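Local coordinates for protein NDP-N-acetyl-D-galactosaminuronic acid dehydrogenase (Methanosarcina mazei Go1, PDB 3G79) that probably oxidises UDP-N-acetyl-D-mannosamine to the corresponding uronic acid, using two molecules of NAD(+), at residues A[59-64]-A[90-94]. Coordinates in Å, arbitrary orientation, origin at the centre of the assembly. Residue numbers count along the deposited sequence, not the author numbering.
Sequences KIEMLN and FECTP
In the Rossmann-type NAD-binding domain, the short helix 59-63 packs against edge strand 90-93. Residues 59-63 have helical backbone angles; 90-93 are extended. The axes run nearly antiparallel, at 163°, and approach to 7.6 Å. Ile60 CA sits 5.2 Å from Cys92 CA. The other edge of the strand pairs with parallel strand 45-49, through backbone hydrogen bonds of Glu91 and Thr93. On the edge facing the helix, Asn64 takes the place of a neighbouring strand. With chi1 m and chi2 -21°, its side-chain amide hydrogen-bonds to both N and O of Cys92. Cys92 (t) points toward the helix. Ile60 (m, t) rests CD1 on Pro94 CD at 3.8 Å, and its CG2 lies 3.5 Å from Cys92 O. Leu63 (m, t) points toward the strand, its CD1 3.6 Å from Cys92 SG. Leu63 CD2 is 4.1 Å from CE2 of Phe90, whose t rotamer brings the ring near the helix. The end of Lys59 leads away, and its NZ hydrogen-bonds Met26 O. Cys92 N donates to Asn64 OD1 at 3.1 Å, and Asn64 ND2 to Cys92 O at 3.1 Å.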
ATOM      1  N   LYS A  59     -11.664  40.428 -15.855  1.00 38.13           N
ATOM      2  CA  LYS A  59     -11.352  39.185 -16.573  1.00 36.69           C
ATOM      3  C   LYS A  59     -12.174  39.046 -17.846  1.00 37.48           C
ATOM      4  O   LYS A  59     -11.688  38.517 -18.862  1.00 36.69           O
ATOM      5  CB  LYS A  59     -11.592  37.986 -15.678  1.00 35.46           C
ATOM      6  CG  LYS A  59     -11.081  38.182 -14.261  1.00 31.73           C
ATOM      7  CD  LYS A  59     -10.420  36.961 -13.712  1.00 34.25           C
ATOM      8  CE  LYS A  59     -11.332  36.177 -12.823  1.00 32.75           C
ATOM      9  NZ  LYS A  59     -10.584  35.453 -11.762  1.00 33.49           N
ATOM     10  N   ILE A  60     -13.405  39.570 -17.808  1.00 38.31           N
ATOM     11  CA  ILE A  60     -14.260  39.554 -18.983  1.00 38.77           C
ATOM     12  C   ILE A  60     -13.499  40.208 -20.136  1.00 40.55           C
ATOM     13  O   ILE A  60     -13.299  39.596 -21.194  1.00 40.78           O
ATOM     14  CB  ILE A  60     -15.622  40.260 -18.751  1.00 37.55           C
ATOM     15  CG1 ILE A  60     -16.321  39.738 -17.493  1.00 45.21           C
ATOM     16  CG2 ILE A  60     -16.547  40.108 -19.985  1.00 45.19           C
ATOM     17  CD1 ILE A  60     -17.650  40.399 -17.235  1.00 35.56           C
ATOM     18  N   GLU A  61     -13.042  41.436 -19.916  1.00 41.57           N
ATOM     19  CA  GLU A  61     -12.413  42.182 -20.997  1.00 41.98           C
ATOM     20  C   GLU A  61     -10.997  41.688 -21.270  1.00 40.25           C
ATOM     21  O   GLU A  61     -10.591  41.614 -22.430  1.00 40.34           O
ATOM     22  CB  GLU A  61     -12.436  43.691 -20.731  1.00 43.31           C
ATOM     23  N   MET A  62     -10.248  41.376 -20.219  1.00 38.74           N
ATOM     24  CA  MET A  62      -8.916  40.824 -20.420  1.00 40.06           C
ATOM     25  C   MET A  62      -9.013  39.588 -21.323  1.00 40.45           C
ATOM     26  O   MET A  62      -8.469  39.587 -22.436  1.00 40.58           O
ATOM     27  CB  MET A  62      -8.221  40.456 -19.098  1.00 40.57           C
ATOM     28  CG  MET A  62      -7.341  41.527 -18.519  1.00 41.21           C
ATOM     29  SD  MET A  62      -6.302  40.870 -17.201  1.00 41.38           S
ATOM     30  CE  MET A  62      -4.860  40.412 -18.155  1.00 42.30           C
ATOM     31  N   LEU A  63      -9.741  38.571 -20.853  1.00 40.42           N
ATOM     32  CA  LEU A  63      -9.907  37.332 -21.587  1.00 40.39           C
ATOM     33  C   LEU A  63     -10.342  37.576 -23.015  1.00 41.25           C
ATOM     34  O   LEU A  63      -9.865  36.884 -23.937  1.00 40.93           O
ATOM     35  CB  LEU A  63     -10.930  36.433 -20.918  1.00 39.46           C
ATOM     36  CG  LEU A  63     -10.482  35.606 -19.721  1.00 29.75           C
ATOM     37  CD1 LEU A  63     -11.716  35.145 -18.961  1.00 38.28           C
ATOM     38  CD2 LEU A  63      -9.659  34.434 -20.191  1.00 39.00           C
ATOM     39  N   ASN A  64     -11.251  38.531 -23.202  1.00 41.42           N
ATOM     40  CA  ASN A  64     -11.758  38.792 -24.545  1.00 43.01           C
ATOM     41  C   ASN A  64     -10.791  39.547 -25.463  1.00 43.86           C
ATOM     42  O   ASN A  64     -11.084  39.771 -26.655  1.00 43.64           O
ATOM     43  CB  ASN A  64     -13.137  39.458 -24.508  1.00 43.75           C
ATOM     44  CG  ASN A  64     -14.265  38.455 -24.373  1.00 42.72           C
ATOM     45  OD1 ASN A  64     -14.109  37.259 -24.675  1.00 44.06           O
ATOM     46  ND2 ASN A  64     -15.415  38.935 -23.925  1.00 43.49           N
ATOM     47  N   PHE A  90     -14.156  31.217 -28.324  1.00 32.99           N
ATOM     48  CA  PHE A  90     -14.269  31.452 -26.908  1.00 33.41           C
ATOM     49  C   PHE A  90     -14.610  32.909 -26.620  1.00 34.48           C
ATOM     50  O   PHE A  90     -14.132  33.816 -27.294  1.00 34.42           O
ATOM     51  CB  PHE A  90     -12.988  31.047 -26.200  1.00 32.61           C
ATOM     52  CG  PHE A  90     -12.964  31.411 -24.752  1.00 36.68           C
ATOM     53  CD1 PHE A  90     -13.704  30.690 -23.818  1.00 32.94           C
ATOM     54  CD2 PHE A  90     -12.224  32.499 -24.307  1.00 33.66           C
ATOM     55  CE1 PHE A  90     -13.695  31.027 -22.489  1.00 35.65           C
ATOM     56  CE2 PHE A  90     -12.210  32.826 -22.938  1.00 36.90           C
ATOM     57  CZ  PHE A  90     -12.953  32.084 -22.051  1.00 31.80           C
ATOM     58  N   GLU A  91     -15.449  33.102 -25.614  1.00 35.50           N
ATOM     59  CA  GLU A  91     -15.912  34.416 -25.210  1.00 36.62           C
ATOM     60  C   GLU A  91     -16.284  34.328 -23.744  1.00 35.98           C
ATOM     61  O   GLU A  91     -16.863  33.331 -23.309  1.00 36.02           O
ATOM     62  CB  GLU A  91     -17.145  34.817 -26.017  1.00 37.75           C
ATOM     63  CG  GLU A  91     -17.667  36.207 -25.691  1.00 51.32           C
ATOM     64  CD  GLU A  91     -19.071  36.453 -26.223  1.00 39.31           C
ATOM     65  OE1 GLU A  91     -19.679  37.496 -25.837  1.00 51.25           O
ATOM     66  OE2 GLU A  91     -19.559  35.595 -27.009  1.00 51.25           O
ATOM     67  N   CYS A  92     -15.926  35.361 -22.992  1.00 35.01           N
ATOM     68  CA  CYS A  92     -16.310  35.493 -21.599  1.00 34.28           C
ATOM     69  C   CYS A  92     -17.482  36.473 -21.508  1.00 33.59           C
ATOM     70  O   CYS A  92     -17.466  37.553 -22.114  1.00 33.28           O
ATOM     71  CB  CYS A  92     -15.112  35.981 -20.785  1.00 34.41           C
ATOM     72  SG  CYS A  92     -15.243  35.886 -18.984  1.00 38.34           S
ATOM     73  N   THR A  93     -18.514  36.069 -20.781  1.00 33.57           N
ATOM     74  CA  THR A  93     -19.724  36.876 -20.612  1.00 32.78           C
ATOM     75  C   THR A  93     -20.260  36.796 -19.181  1.00 31.98           C
ATOM     76  O   THR A  93     -20.133  35.750 -18.532  1.00 31.76           O
ATOM     77  CB  THR A  93     -20.821  36.504 -21.633  1.00 33.15           C
ATOM     78  OG1 THR A  93     -21.910  37.449 -21.577  1.00 42.90           O
ATOM     79  CG2 THR A  93     -21.345  35.068 -21.402  1.00 43.42           C
ATOM     80  N   PRO A  94     -20.794  37.942 -18.668  1.00 31.91           N
ATOM     81  CA  PRO A  94     -21.477  38.130 -17.353  1.00 31.26           C
ATOM     82  C   PRO A  94     -22.937  37.657 -17.396  1.00 30.96           C
ATOM     83  O   PRO A  94     -23.656  37.657 -16.384  1.00 30.80           O
ATOM     84  CB  PRO A  94     -21.427  39.652 -17.175  1.00 30.85           C
ATOM     85  CG  PRO A  94     -21.502  40.180 -18.634  1.00 27.56           C
ATOM     86  CD  PRO A  94     -20.561  39.248 -19.343  1.00 31.19           C
TER